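Long-range contacts in V-type ATP synthase alpha chain (Nanoarchaeum equitans Kin4-M, PDB 5BN3), which belongs to the alpha/beta family of V- and A-type ATP synthase subunits and binds ADP at its P-loop nucleotide-binding domain: residues 69-74 and 178-183; 108-113 and 162-167; 203-208 and 499-504. All blocks are in the same frame, centred on the assembly; numbering follows the deposited sequence.

Interaction 1: 69-74 and 178-183; sequences IELGPG and LYHEWP
The amide of L71 reaches H180 O at 2.9 Å in a nearly straight bond (N-H...O 164°), and H180 N answers to L71 O. A second couple joins I69 and W182, with I69 N 3.0 Å from W182 O, so the two strands make a small antiparallel sheet in which E70 and E181 form the non-hydrogen-bonded pair. Alternation sorts the side chains. On the face of I69, L71, H180 and W182, L71 CD1 lies 3.8 Å from W182 CB and also near H180 NE2, a nitrogen hydrogen-bonded to R188. On the other face E70 CG stands anti to the carbonyl carbon (chi1 -71°) and meets Y179 CE2 at 4.0 Å. The E70 carboxylate bridges to R110, which probably offsets the like charge of E181, whose OE2 is 4.4 Å from E70 OE2. G72 suits its place because a CB there would collide with Y179 CB. Beyond it P73 CD rests 3.3 Å from L178 O. Around the pair, I69, L71 and W182 pack on helix 293-309 of the nucleotide-binding domain, while P73 and L178 lean on strands 114-118 and 140-145 of the barrel-sandwich domain.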
ATOM      1  N   ILE A  69     -17.222  32.559 -23.509  1.00 40.05           N
ATOM      2  CA  ILE A  69     -18.021  33.262 -22.515  1.00 38.80           C
ATOM      3  C   ILE A  69     -18.235  34.705 -22.968  1.00 33.54           C
ATOM      4  O   ILE A  69     -17.331  35.324 -23.536  1.00 36.60           O
ATOM      5  CB  ILE A  69     -17.346  33.242 -21.121  1.00 39.57           C
ATOM      6  CG1 ILE A  69     -18.177  34.021 -20.100  1.00 39.85           C
ATOM      7  CG2 ILE A  69     -15.942  33.821 -21.192  1.00 35.25           C
ATOM      8  CD1 ILE A  69     -19.566  33.461 -19.893  1.00 45.97           C
ATOM      9  N   GLU A  70     -19.438  35.226 -22.745  1.00 38.99           N
ATOM     10  CA  GLU A  70     -19.722  36.624 -23.043  1.00 33.65           C
ATOM     11  C   GLU A  70     -19.173  37.510 -21.933  1.00 46.62           C
ATOM     12  O   GLU A  70     -19.507  37.331 -20.760  1.00 46.59           O
ATOM     13  CB  GLU A  70     -21.229  36.851 -23.198  1.00 41.60           C
ATOM     14  CG  GLU A  70     -21.828  36.245 -24.462  1.00 42.29           C
ATOM     15  CD  GLU A  70     -23.340  36.359 -24.503  1.00 57.56           C
ATOM     16  OE1 GLU A  70     -23.923  36.956 -23.572  1.00 43.65           O
ATOM     17  OE2 GLU A  70     -23.950  35.846 -25.464  1.00 57.28           O
ATOM     18  N   LEU A  71     -18.327  38.464 -22.308  1.00 33.74           N
ATOM     19  CA  LEU A  71     -17.712  39.369 -21.344  1.00 32.20           C
ATOM     20  C   LEU A  71     -18.250  40.786 -21.515  1.00 41.08           C
ATOM     21  O   LEU A  71     -17.983  41.438 -22.524  1.00 39.18           O
ATOM     22  CB  LEU A  71     -16.193  39.366 -21.519  1.00 31.54           C
ATOM     23  CG  LEU A  71     -15.515  38.000 -21.386  1.00 37.98           C
ATOM     24  CD1 LEU A  71     -14.065  38.065 -21.837  1.00 34.91           C
ATOM     25  CD2 LEU A  71     -15.604  37.516 -19.952  1.00 31.47           C
ATOM     26  N   GLY A  72     -19.001  41.258 -20.524  1.00 36.66           N
ATOM     27  CA  GLY A  72     -19.555  42.601 -20.547  1.00 35.65           C
ATOM     28  C   GLY A  72     -20.446  42.846 -19.345  1.00 46.54           C
ATOM     29  O   GLY A  72     -20.461  42.039 -18.411  1.00 38.86           O
ATOM     30  N   PRO A  73     -21.186  43.965 -19.353  1.00 38.75           N
ATOM     31  CA  PRO A  73     -22.133  44.276 -18.277  1.00 42.09           C
ATOM     32  C   PRO A  73     -23.211  43.202 -18.163  1.00 46.33           C
ATOM     33  O   PRO A  73     -23.739  42.757 -19.185  1.00 37.32           O
ATOM     34  CB  PRO A  73     -22.761  45.596 -18.735  1.00 38.55           C
ATOM     35  CG  PRO A  73     -21.728  46.214 -19.620  1.00 35.92           C
ATOM     36  CD  PRO A  73     -21.091  45.058 -20.336  1.00 38.34           C
ATOM     37  N   GLY A  74     -23.523  42.788 -16.937  1.00 30.77           N
ATOM     38  CA  GLY A  74     -24.516  41.751 -16.717  1.00 35.22           C
ATOM     39  C   GLY A  74     -24.012  40.561 -15.917  1.00 39.02           C
ATOM     40  O   GLY A  74     -24.792  39.682 -15.549  1.00 37.41           O
ATOM     41  N   LEU A 178     -21.041  46.333 -26.295  1.00 43.58           N
ATOM     42  CA  LEU A 178     -20.682  46.489 -24.890  1.00 48.81           C
ATOM     43  C   LEU A 178     -20.048  45.203 -24.369  1.00 49.04           C
ATOM     44  O   LEU A 178     -19.515  45.165 -23.259  1.00 40.06           O
ATOM     45  CB  LEU A 178     -21.915  46.843 -24.054  1.00 37.41           C
ATOM     46  CG  LEU A 178     -22.461  48.265 -24.197  1.00 39.60           C
ATOM     47  CD1 LEU A 178     -23.771  48.426 -23.446  1.00 44.63           C
ATOM     48  CD2 LEU A 178     -21.446  49.262 -23.686  1.00 37.67           C
ATOM     49  N   TYR A 179     -20.108  44.154 -25.187  1.00 38.39           N
ATOM     50  CA  TYR A 179     -19.553  42.856 -24.819  1.00 43.16           C
ATOM     51  C   TYR A 179     -18.790  42.227 -25.977  1.00 47.76           C
ATOM     52  O   TYR A 179     -18.998  42.587 -27.138  1.00 44.09           O
ATOM     53  CB  TYR A 179     -20.673  41.904 -24.392  1.00 35.57           C
ATOM     54  CG  TYR A 179     -21.389  41.229 -25.545  1.00 46.56           C
ATOM     55  CD1 TYR A 179     -22.400  41.880 -26.239  1.00 47.63           C
ATOM     56  CD2 TYR A 179     -21.062  39.935 -25.928  1.00 45.86           C
ATOM     57  CE1 TYR A 179     -23.058  41.265 -27.282  1.00 50.76           C
ATOM     58  CE2 TYR A 179     -21.713  39.315 -26.971  1.00 60.43           C
ATOM     59  CZ  TYR A 179     -22.709  39.983 -27.644  1.00 69.07           C
ATOM     60  OH  TYR A 179     -23.362  39.364 -28.683  1.00 62.05           O
ATOM     61  N   HIS A 180     -17.912  41.281 -25.657  1.00 43.87           N
ATOM     62  CA  HIS A 180     -17.301  40.435 -26.678  1.00 41.42           C
ATOM     63  C   HIS A 180     -17.148  39.007 -26.166  1.00 49.02           C
ATOM     64  O   HIS A 180     -17.176  38.766 -24.957  1.00 41.21           O
ATOM     65  CB  HIS A 180     -15.959  41.001 -27.161  1.00 42.66           C
ATOM     66  CG  HIS A 180     -14.851  40.900 -26.157  1.00 48.71           C
ATOM     67  ND1 HIS A 180     -14.676  41.819 -25.148  1.00 48.30           N
ATOM     68  CD2 HIS A 180     -13.845  40.001 -26.030  1.00 51.73           C
ATOM     69  CE1 HIS A 180     -13.616  41.484 -24.429  1.00 54.61           C
ATOM     70  NE2 HIS A 180     -13.095  40.387 -24.943  1.00 41.54           N
ATOM     71  N   GLU A 181     -17.013  38.062 -27.090  1.00 40.01           N
ATOM     72  CA  GLU A 181     -16.874  36.657 -26.732  1.00 37.67           C
ATOM     73  C   GLU A 181     -15.405  36.261 -26.680  1.00 41.86           C
ATOM     74  O   GLU A 181     -14.587  36.782 -27.440  1.00 42.25           O
ATOM     75  CB  GLU A 181     -17.616  35.773 -27.737  1.00 50.95           C
ATOM     76  CG  GLU A 181     -19.126  35.932 -27.715  1.00 50.67           C
ATOM     77  CD  GLU A 181     -19.819  34.979 -28.671  1.00 82.24           C
ATOM     78  OE1 GLU A 181     -19.216  34.642 -29.712  1.00 83.21           O
ATOM     79  OE2 GLU A 181     -20.959  34.560 -28.379  1.00 85.67           O
ATOM     80  N   TRP A 182     -15.072  35.338 -25.784  1.00 38.86           N
ATOM     81  CA  TRP A 182     -13.699  34.865 -25.664  1.00 37.44           C
ATOM     82  C   TRP A 182     -13.644  33.382 -25.308  1.00 36.09           C
ATOM     83  O   TRP A 182     -14.379  32.924 -24.433  1.00 36.46           O
ATOM     84  CB  TRP A 182     -12.942  35.686 -24.617  1.00 41.25           C
ATOM     85  CG  TRP A 182     -11.481  35.411 -24.616  1.00 35.37           C
ATOM     86  CD1 TRP A 182     -10.816  34.511 -23.836  1.00 40.95           C
ATOM     87  CD2 TRP A 182     -10.495  36.030 -25.447  1.00 36.01           C
ATOM     88  NE1 TRP A 182      -9.473  34.537 -24.128  1.00 38.96           N
ATOM     89  CE2 TRP A 182      -9.251  35.462 -25.114  1.00 46.64           C
ATOM     90  CE3 TRP A 182     -10.545  37.013 -26.439  1.00 40.22           C
ATOM     91  CZ2 TRP A 182      -8.065  35.846 -25.739  1.00 42.77           C
ATOM     92  CZ3 TRP A 182      -9.371  37.392 -27.058  1.00 40.13           C
ATOM     93  CH2 TRP A 182      -8.146  36.811 -26.707  1.00 46.52           C
ATOM     94  N   PRO A 183     -12.770  32.627 -25.992  1.00 37.30           N
ATOM     95  CA  PRO A 183     -12.590  31.197 -25.712  1.00 41.10           C
ATOM     96  C   PRO A 183     -12.009  30.991 -24.314  1.00 37.79           C
ATOM     97  O   PRO A 183     -10.918  31.487 -24.034  1.00 35.92           O
ATOM     98  CB  PRO A 183     -11.570  30.755 -26.772  1.00 39.54           C
ATOM     99  CG  PRO A 183     -11.623  31.819 -27.838  1.00 46.44           C
ATOM    100  CD  PRO A 183     -11.918  33.087 -27.102  1.00 40.58           C
TER

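Interaction 2: 108-113 and 162-167; sequences LDRKKV and FTIEET
R110 turns at chi2 (-64°), which swings CD round against I164, while E165 sets CG anti to its carbonyl carbon (chi1 -81°), which puts CG against the arginine's NE. The two segments are loops of the barrel-sandwich domain, one leading into strand 114-118 and the other following strand 160-162; the second is a type I beta turn from T163 to E166, and the first contains an Asx turn at D109. R110 CD lies 3.6 Å from I164 CG2, and R110 NE is equally close, 3.6 Å, to E165 CG. A long, flexible arginine fits here because its methylenes can cover the isoleucine while its charged end travels on. That end forms only a long salt bridge across the contact, R110 NE to E165 OE2 at 3.7 Å, with the guanidinium and carboxylate planes almost perpendicular (85°). The stronger ionic partner of R110 is E70. Deeper in, I164 starts out toward the first loop, and its CG1 meets L108 CD1; its other neighbours include P73, Y179 and W114. Each loop also braces itself. D109 OD1 takes the amides of K111 and K112, the first near the carboxylate plane and the second from above it, and an aspartate is short enough to reach both. T163 N bonds to E166 OE1, which ties the ends of the turn. T163 CB packs against R110 O at 3.7 Å, while its methyl CG2 meets V113 CG2. No direct hydrogen bond joins the loops; instead one water accepts a hydrogen bond from I164 N at 2.9 Å, and that same water sits 2.7 Å from D109 O and 2.6 Å from K112 O.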
ATOM      1  N   LEU A 108     -25.537  37.075 -20.834  1.00 42.57           N
ATOM      2  CA  LEU A 108     -25.830  38.446 -20.434  1.00 49.15           C
ATOM      3  C   LEU A 108     -27.266  38.839 -20.784  1.00 50.22           C
ATOM      4  O   LEU A 108     -27.749  38.545 -21.881  1.00 39.64           O
ATOM      5  CB  LEU A 108     -24.837  39.403 -21.099  1.00 46.27           C
ATOM      6  CG  LEU A 108     -23.359  39.085 -20.848  1.00 50.19           C
ATOM      7  CD1 LEU A 108     -22.446  40.005 -21.644  1.00 41.15           C
ATOM      8  CD2 LEU A 108     -23.054  39.190 -19.372  1.00 34.56           C
ATOM      9  N   ASP A 109     -27.939  39.498 -19.841  1.00 34.02           N
ATOM     10  CA  ASP A 109     -29.322  39.949 -20.021  1.00 41.78           C
ATOM     11  C   ASP A 109     -29.440  40.829 -21.267  1.00 48.05           C
ATOM     12  O   ASP A 109     -28.736  41.832 -21.395  1.00 40.95           O
ATOM     13  CB  ASP A 109     -29.792  40.712 -18.776  1.00 40.39           C
ATOM     14  CG  ASP A 109     -31.303  40.879 -18.716  1.00 64.83           C
ATOM     15  OD1 ASP A 109     -31.932  41.135 -19.765  1.00 61.15           O
ATOM     16  OD2 ASP A 109     -31.867  40.760 -17.608  1.00 83.48           O
ATOM     17  N   ARG A 110     -30.324  40.438 -22.182  1.00 45.87           N
ATOM     18  CA  ARG A 110     -30.447  41.098 -23.481  1.00 55.87           C
ATOM     19  C   ARG A 110     -31.418  42.278 -23.471  1.00 51.42           C
ATOM     20  O   ARG A 110     -31.561  42.977 -24.474  1.00 52.09           O
ATOM     21  CB  ARG A 110     -30.888  40.086 -24.547  1.00 48.89           C
ATOM     22  CG  ARG A 110     -29.868  39.000 -24.863  1.00 46.86           C
ATOM     23  CD  ARG A 110     -28.602  39.590 -25.461  1.00 55.20           C
ATOM     24  NE  ARG A 110     -27.782  38.589 -26.144  1.00 59.14           N
ATOM     25  CZ  ARG A 110     -26.769  37.935 -25.584  1.00 67.21           C
ATOM     26  NH1 ARG A 110     -26.445  38.166 -24.319  1.00 48.57           N
ATOM     27  NH2 ARG A 110     -26.084  37.045 -26.287  1.00 56.44           N
ATOM     28  N   LYS A 111     -32.082  42.495 -22.339  1.00 44.84           N
ATOM     29  CA  LYS A 111     -33.104  43.536 -22.242  1.00 58.07           C
ATOM     30  C   LYS A 111     -32.730  44.662 -21.284  1.00 58.17           C
ATOM     31  O   LYS A 111     -33.249  45.774 -21.393  1.00 52.85           O
ATOM     32  CB  LYS A 111     -34.450  42.928 -21.841  1.00 61.94           C
ATOM     33  CG  LYS A 111     -35.103  42.114 -22.943  1.00 62.00           C
ATOM     34  CD  LYS A 111     -36.354  41.411 -22.450  1.00 78.92           C
ATOM     35  CE  LYS A 111     -37.112  40.785 -23.606  1.00 98.92           C
ATOM     36  NZ  LYS A 111     -37.562  41.816 -24.584  1.00107.17           N
ATOM     37  N   LYS A 112     -31.836  44.367 -20.345  1.00 47.02           N
ATOM     38  CA  LYS A 112     -31.333  45.373 -19.412  1.00 47.62           C
ATOM     39  C   LYS A 112     -30.734  46.566 -20.160  1.00 46.81           C
ATOM     40  O   LYS A 112     -29.952  46.392 -21.098  1.00 44.34           O
ATOM     41  CB  LYS A 112     -30.282  44.754 -18.486  1.00 44.10           C
ATOM     42  CG  LYS A 112     -29.465  45.762 -17.702  1.00 47.35           C
ATOM     43  CD  LYS A 112     -30.202  46.292 -16.482  1.00 62.45           C
ATOM     44  CE  LYS A 112     -29.368  47.353 -15.773  1.00 68.36           C
ATOM     45  NZ  LYS A 112     -29.972  47.783 -14.477  1.00 71.48           N
ATOM     46  N   VAL A 113     -31.112  47.773 -19.749  1.00 42.78           N
ATOM     47  CA  VAL A 113     -30.641  48.985 -20.412  1.00 43.77           C
ATOM     48  C   VAL A 113     -29.473  49.616 -19.657  1.00 36.18           C
ATOM     49  O   VAL A 113     -29.604  49.986 -18.490  1.00 47.34           O
ATOM     50  CB  VAL A 113     -31.773  50.021 -20.573  1.00 44.54           C
ATOM     51  CG1 VAL A 113     -31.233  51.299 -21.184  1.00 40.54           C
ATOM     52  CG2 VAL A 113     -32.887  49.456 -21.444  1.00 42.66           C
ATOM     53  N   PHE A 162     -28.165  51.971 -23.871  1.00 37.93           N
ATOM     54  CA  PHE A 162     -28.118  50.873 -24.832  1.00 36.46           C
ATOM     55  C   PHE A 162     -28.330  49.525 -24.150  1.00 45.63           C
ATOM     56  O   PHE A 162     -28.074  49.380 -22.954  1.00 41.41           O
ATOM     57  CB  PHE A 162     -26.759  50.838 -25.542  1.00 44.06           C
ATOM     58  CG  PHE A 162     -26.410  52.107 -26.259  1.00 53.50           C
ATOM     59  CD1 PHE A 162     -25.725  53.119 -25.605  1.00 40.43           C
ATOM     60  CD2 PHE A 162     -26.745  52.281 -27.593  1.00 50.72           C
ATOM     61  CE1 PHE A 162     -25.394  54.287 -26.262  1.00 51.29           C
ATOM     62  CE2 PHE A 162     -26.415  53.448 -28.257  1.00 64.67           C
ATOM     63  CZ  PHE A 162     -25.738  54.451 -27.591  1.00 47.25           C
ATOM     64  N   THR A 163     -28.792  48.541 -24.917  1.00 38.44           N
ATOM     65  CA  THR A 163     -28.806  47.154 -24.455  1.00 43.45           C
ATOM     66  C   THR A 163     -27.558  46.470 -24.998  1.00 51.11           C
ATOM     67  O   THR A 163     -26.839  47.050 -25.813  1.00 40.60           O
ATOM     68  CB  THR A 163     -30.077  46.394 -24.888  1.00 42.65           C
ATOM     69  OG1 THR A 163     -30.081  46.219 -26.309  1.00 52.21           O
ATOM     70  CG2 THR A 163     -31.323  47.155 -24.466  1.00 43.32           C
ATOM     71  N   ILE A 164     -27.309  45.239 -24.559  1.00 41.43           N
ATOM     72  CA  ILE A 164     -26.035  44.564 -24.812  1.00 47.59           C
ATOM     73  C   ILE A 164     -25.728  44.272 -26.291  1.00 42.16           C
ATOM     74  O   ILE A 164     -24.563  44.260 -26.695  1.00 49.20           O
ATOM     75  CB  ILE A 164     -25.915  43.271 -23.951  1.00 48.34           C
ATOM     76  CG1 ILE A 164     -24.612  43.272 -23.153  1.00 53.89           C
ATOM     77  CG2 ILE A 164     -26.024  42.015 -24.799  1.00 53.76           C
ATOM     78  CD1 ILE A 164     -24.552  44.350 -22.103  1.00 54.65           C
ATOM     79  N   GLU A 165     -26.763  44.065 -27.099  1.00 44.38           N
ATOM     80  CA  GLU A 165     -26.564  43.682 -28.496  1.00 46.99           C
ATOM     81  C   GLU A 165     -26.463  44.878 -29.440  1.00 50.69           C
ATOM     82  O   GLU A 165     -26.302  44.707 -30.649  1.00 59.15           O
ATOM     83  CB  GLU A 165     -27.678  42.738 -28.963  1.00 57.90           C
ATOM     84  CG  GLU A 165     -27.495  41.278 -28.557  1.00 72.08           C
ATOM     85  CD  GLU A 165     -26.586  40.506 -29.501  1.00 81.55           C
ATOM     86  OE1 GLU A 165     -25.709  41.126 -30.139  1.00 82.69           O
ATOM     87  OE2 GLU A 165     -26.754  39.273 -29.608  1.00 88.20           O
ATOM     88  N   GLU A 166     -26.551  46.084 -28.887  1.00 48.04           N
ATOM     89  CA  GLU A 166     -26.535  47.296 -29.703  1.00 51.44           C
ATOM     90  C   GLU A 166     -25.125  47.815 -29.981  1.00 53.84           C
ATOM     91  O   GLU A 166     -24.251  47.772 -29.112  1.00 51.79           O
ATOM     92  CB  GLU A 166     -27.393  48.389 -29.056  1.00 46.63           C
ATOM     93  CG  GLU A 166     -28.875  48.048 -29.017  1.00 48.91           C
ATOM     94  CD  GLU A 166     -29.738  49.196 -28.537  1.00 64.15           C
ATOM     95  OE1 GLU A 166     -29.442  49.761 -27.466  1.00 52.71           O
ATOM     96  OE2 GLU A 166     -30.719  49.533 -29.231  1.00 76.14           O
ATOM     97  N   THR A 167     -24.919  48.304 -31.201  1.00 55.88           N
ATOM     98  CA  THR A 167     -23.650  48.904 -31.605  1.00 43.69           C
ATOM     99  C   THR A 167     -23.428  50.224 -30.869  1.00 47.60           C
ATOM    100  O   THR A 167     -24.301  51.093 -30.863  1.00 47.37           O
ATOM    101  CB  THR A 167     -23.624  49.155 -33.128  1.00 61.29           C
ATOM    102  OG1 THR A 167     -23.853  47.921 -33.821  1.00 54.01           O
ATOM    103  CG2 THR A 167     -22.287  49.737 -33.562  1.00 54.23           C
TER
HETATM  104  O   HOH W   1     -28.673  44.421 -22.189  1.00 45.76           O

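Interaction 3: 203-208 and 499-504; sequences GTRVLD and SYSPLE
Where the chain turns at G203 with positive phi (96°), G203 O accepts from S501 N at 3.0 Å on a lone pair in its carbonyl plane. Glycine fits the turn: besides the backbone angles, a CB would run into the ring of Y500, whose CE1 already lies 3.9 Å from G203 CA. That ring carries P502 N over the centre of one face. The main side-chain contact is between R205 and S501. With OG anti to its own backbone N (chi1 -172°), the serine sets its hydroxyl at the edge of the guanidinium, near its plane, where R205 NH1 gives it a weak bond of 3.1 Å. The aliphatic part of the arginine is close too, with R205 CG 3.2 Å from S501 OG. Both groups have further partners: S501 OG bonds to T506, while R205 pairs with D498 and donates to the carbonyls of F488 and Q490. The contact thus ties the start of helix 205-210, in the P-loop nucleotide-binding domain, to the chain entering helix 503-523 of the C-terminal domain. Q491, of the ADP pocket, donates from NE2 to G203 O and accepts from R205 N at OE1. D208, one turn into its helix, folds its carboxylate back so that the syn lone pair of OD2 accepts from G203 N at 2.8 Å; OD1 goes to T202. Waters add further links. One accepts a hydrogen bond from R205 NH1 and lies 2.8 Å from Y500 O. Another donates to both D208 OD2 and S501 O, the latter at 2.7 Å.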
ATOM      1  N   GLY A 203      -8.705  40.167   5.476  1.00 38.16           N
ATOM      2  CA  GLY A 203      -9.591  40.479   6.581  1.00 41.00           C
ATOM      3  C   GLY A 203      -9.568  39.363   7.606  1.00 42.43           C
ATOM      4  O   GLY A 203     -10.211  39.450   8.653  1.00 40.35           O
ATOM      5  N   THR A 204      -8.828  38.303   7.287  1.00 35.03           N
ATOM      6  CA  THR A 204      -8.598  37.203   8.219  1.00 32.18           C
ATOM      7  C   THR A 204      -7.164  37.298   8.736  1.00 39.71           C
ATOM      8  O   THR A 204      -6.215  37.291   7.950  1.00 40.70           O
ATOM      9  CB  THR A 204      -8.830  35.837   7.544  1.00 45.99           C
ATOM     10  OG1 THR A 204     -10.201  35.731   7.137  1.00 38.40           O
ATOM     11  CG2 THR A 204      -8.509  34.703   8.508  1.00 35.17           C
ATOM     12  N   ARG A 205      -7.017  37.386  10.057  1.00 34.26           N
ATOM     13  CA  ARG A 205      -5.727  37.671  10.693  1.00 33.53           C
ATOM     14  C   ARG A 205      -4.594  36.706  10.331  1.00 31.56           C
ATOM     15  O   ARG A 205      -3.501  37.140   9.960  1.00 33.82           O
ATOM     16  CB  ARG A 205      -5.891  37.742  12.220  1.00 31.59           C
ATOM     17  CG  ARG A 205      -6.721  38.934  12.696  1.00 39.51           C
ATOM     18  CD  ARG A 205      -6.772  39.024  14.217  1.00 34.92           C
ATOM     19  NE  ARG A 205      -7.645  38.011  14.804  1.00 42.14           N
ATOM     20  CZ  ARG A 205      -8.952  38.169  14.986  1.00 42.95           C
ATOM     21  NH1 ARG A 205      -9.541  39.299  14.625  1.00 40.21           N
ATOM     22  NH2 ARG A 205      -9.671  37.198  15.527  1.00 40.93           N
ATOM     23  N   VAL A 206      -4.849  35.406  10.440  1.00 32.17           N
ATOM     24  CA  VAL A 206      -3.812  34.414  10.161  1.00 33.39           C
ATOM     25  C   VAL A 206      -3.332  34.501   8.711  1.00 41.80           C
ATOM     26  O   VAL A 206      -2.154  34.288   8.421  1.00 35.86           O
ATOM     27  CB  VAL A 206      -4.277  32.977  10.527  1.00 34.39           C
ATOM     28  CG1 VAL A 206      -5.499  32.567   9.706  1.00 32.62           C
ATOM     29  CG2 VAL A 206      -3.144  31.978  10.352  1.00 33.33           C
ATOM     30  N   LEU A 207      -4.239  34.858   7.807  1.00 30.37           N
ATOM     31  CA  LEU A 207      -3.890  34.968   6.392  1.00 39.42           C
ATOM     32  C   LEU A 207      -3.249  36.310   6.046  1.00 43.92           C
ATOM     33  O   LEU A 207      -2.583  36.434   5.021  1.00 40.96           O
ATOM     34  CB  LEU A 207      -5.120  34.740   5.511  1.00 36.29           C
ATOM     35  CG  LEU A 207      -5.828  33.392   5.633  1.00 33.45           C
ATOM     36  CD1 LEU A 207      -6.822  33.209   4.499  1.00 41.68           C
ATOM     37  CD2 LEU A 207      -4.819  32.261   5.644  1.00 32.18           C
ATOM     38  N   ASP A 208      -3.449  37.315   6.893  1.00 35.45           N
ATOM     39  CA  ASP A 208      -2.925  38.651   6.606  1.00 38.02           C
ATOM     40  C   ASP A 208      -1.533  38.896   7.188  1.00 39.25           C
ATOM     41  O   ASP A 208      -0.738  39.639   6.615  1.00 37.73           O
ATOM     42  CB  ASP A 208      -3.903  39.733   7.082  1.00 46.71           C
ATOM     43  CG  ASP A 208      -5.188  39.754   6.277  1.00 53.64           C
ATOM     44  OD1 ASP A 208      -5.211  39.165   5.176  1.00 50.10           O
ATOM     45  OD2 ASP A 208      -6.174  40.367   6.743  1.00 47.37           O
ATOM     46  N   SER A 499     -15.931  38.569  12.590  1.00 40.51           N
ATOM     47  CA  SER A 499     -15.921  38.086  11.205  1.00 45.08           C
ATOM     48  C   SER A 499     -14.913  38.821  10.324  1.00 42.98           C
ATOM     49  O   SER A 499     -14.118  38.194   9.620  1.00 38.66           O
ATOM     50  CB  SER A 499     -17.322  38.186  10.599  1.00 38.64           C
ATOM     51  OG  SER A 499     -17.323  37.729   9.259  1.00 45.38           O
ATOM     52  N   TYR A 500     -14.940  40.149  10.382  1.00 39.18           N
ATOM     53  CA  TYR A 500     -13.976  40.972   9.663  1.00 38.47           C
ATOM     54  C   TYR A 500     -12.944  41.558  10.620  1.00 55.14           C
ATOM     55  O   TYR A 500     -13.291  42.070  11.687  1.00 40.84           O
ATOM     56  CB  TYR A 500     -14.693  42.095   8.910  1.00 42.26           C
ATOM     57  CG  TYR A 500     -13.769  43.108   8.267  1.00 47.11           C
ATOM     58  CD1 TYR A 500     -12.768  42.709   7.393  1.00 40.92           C
ATOM     59  CD2 TYR A 500     -13.913  44.464   8.521  1.00 45.19           C
ATOM     60  CE1 TYR A 500     -11.927  43.630   6.797  1.00 39.56           C
ATOM     61  CE2 TYR A 500     -13.077  45.396   7.929  1.00 46.20           C
ATOM     62  CZ  TYR A 500     -12.088  44.971   7.068  1.00 46.33           C
ATOM     63  OH  TYR A 500     -11.251  45.885   6.475  1.00 46.69           O
ATOM     64  N   SER A 501     -11.674  41.475  10.237  1.00 44.08           N
ATOM     65  CA  SER A 501     -10.597  42.032  11.047  1.00 41.86           C
ATOM     66  C   SER A 501      -9.755  43.000  10.226  1.00 38.57           C
ATOM     67  O   SER A 501      -8.864  42.582   9.483  1.00 44.93           O
ATOM     68  CB  SER A 501      -9.715  40.919  11.620  1.00 48.93           C
ATOM     69  OG  SER A 501      -8.784  41.439  12.555  1.00 43.64           O
ATOM     70  N   PRO A 502     -10.037  44.305  10.354  1.00 43.53           N
ATOM     71  CA  PRO A 502      -9.237  45.310   9.647  1.00 45.46           C
ATOM     72  C   PRO A 502      -7.831  45.362  10.233  1.00 39.95           C
ATOM     73  O   PRO A 502      -7.631  44.898  11.358  1.00 45.82           O
ATOM     74  CB  PRO A 502      -9.986  46.615   9.932  1.00 49.26           C
ATOM     75  CG  PRO A 502     -10.683  46.370  11.231  1.00 45.01           C
ATOM     76  CD  PRO A 502     -11.066  44.914  11.216  1.00 46.40           C
ATOM     77  N   LEU A 503      -6.875  45.906   9.486  1.00 45.88           N
ATOM     78  CA  LEU A 503      -5.482  45.909   9.927  1.00 52.78           C
ATOM     79  C   LEU A 503      -5.279  46.598  11.274  1.00 45.17           C
ATOM     80  O   LEU A 503      -4.480  46.140  12.087  1.00 48.77           O
ATOM     81  CB  LEU A 503      -4.566  46.512   8.860  1.00 50.44           C
ATOM     82  CG  LEU A 503      -4.277  45.597   7.667  1.00 65.24           C
ATOM     83  CD1 LEU A 503      -3.157  46.147   6.801  1.00 56.27           C
ATOM     84  CD2 LEU A 503      -3.934  44.199   8.147  1.00 60.19           C
ATOM     85  N   GLU A 504      -6.013  47.682  11.510  1.00 46.51           N
ATOM     86  CA  GLU A 504      -5.949  48.385  12.787  1.00 51.19           C
ATOM     87  C   GLU A 504      -6.199  47.432  13.954  1.00 48.67           C
ATOM     88  O   GLU A 504      -5.423  47.391  14.907  1.00 50.45           O
ATOM     89  CB  GLU A 504      -6.945  49.528  12.808  1.00 56.38           C
TER
HETATM   90  O   HOH W   2     -12.776  35.922   8.987  1.00 53.37           O
HETATM   91  O   HOH W   3     -12.180  40.600  13.780  1.00 45.38           O
HETATM   92  O   HOH W   4      -6.558  41.197   9.078  1.00 49.77           O

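Interactions 1 and 2 adjoin, their centres 11 Å apart, and interaction 2 falls within the span of chain between the two segments of interaction 1. They touch directly through E70, which serves both R110 and L108 N, and through Y179 and P73, which pack against I164. Interaction 1 is mostly buried and relies on strand-to-strand backbone bonds with apolar cover; interaction 2 lies at the surface, where loops meet through side-chain packing, a long ion pair and water. Interaction 3 is about 34 Å from interaction 1, centre to centre, on the opposite side of the chain's centre. It is buried yet markedly polar, joining two helix starts from different domains near the ADP pocket.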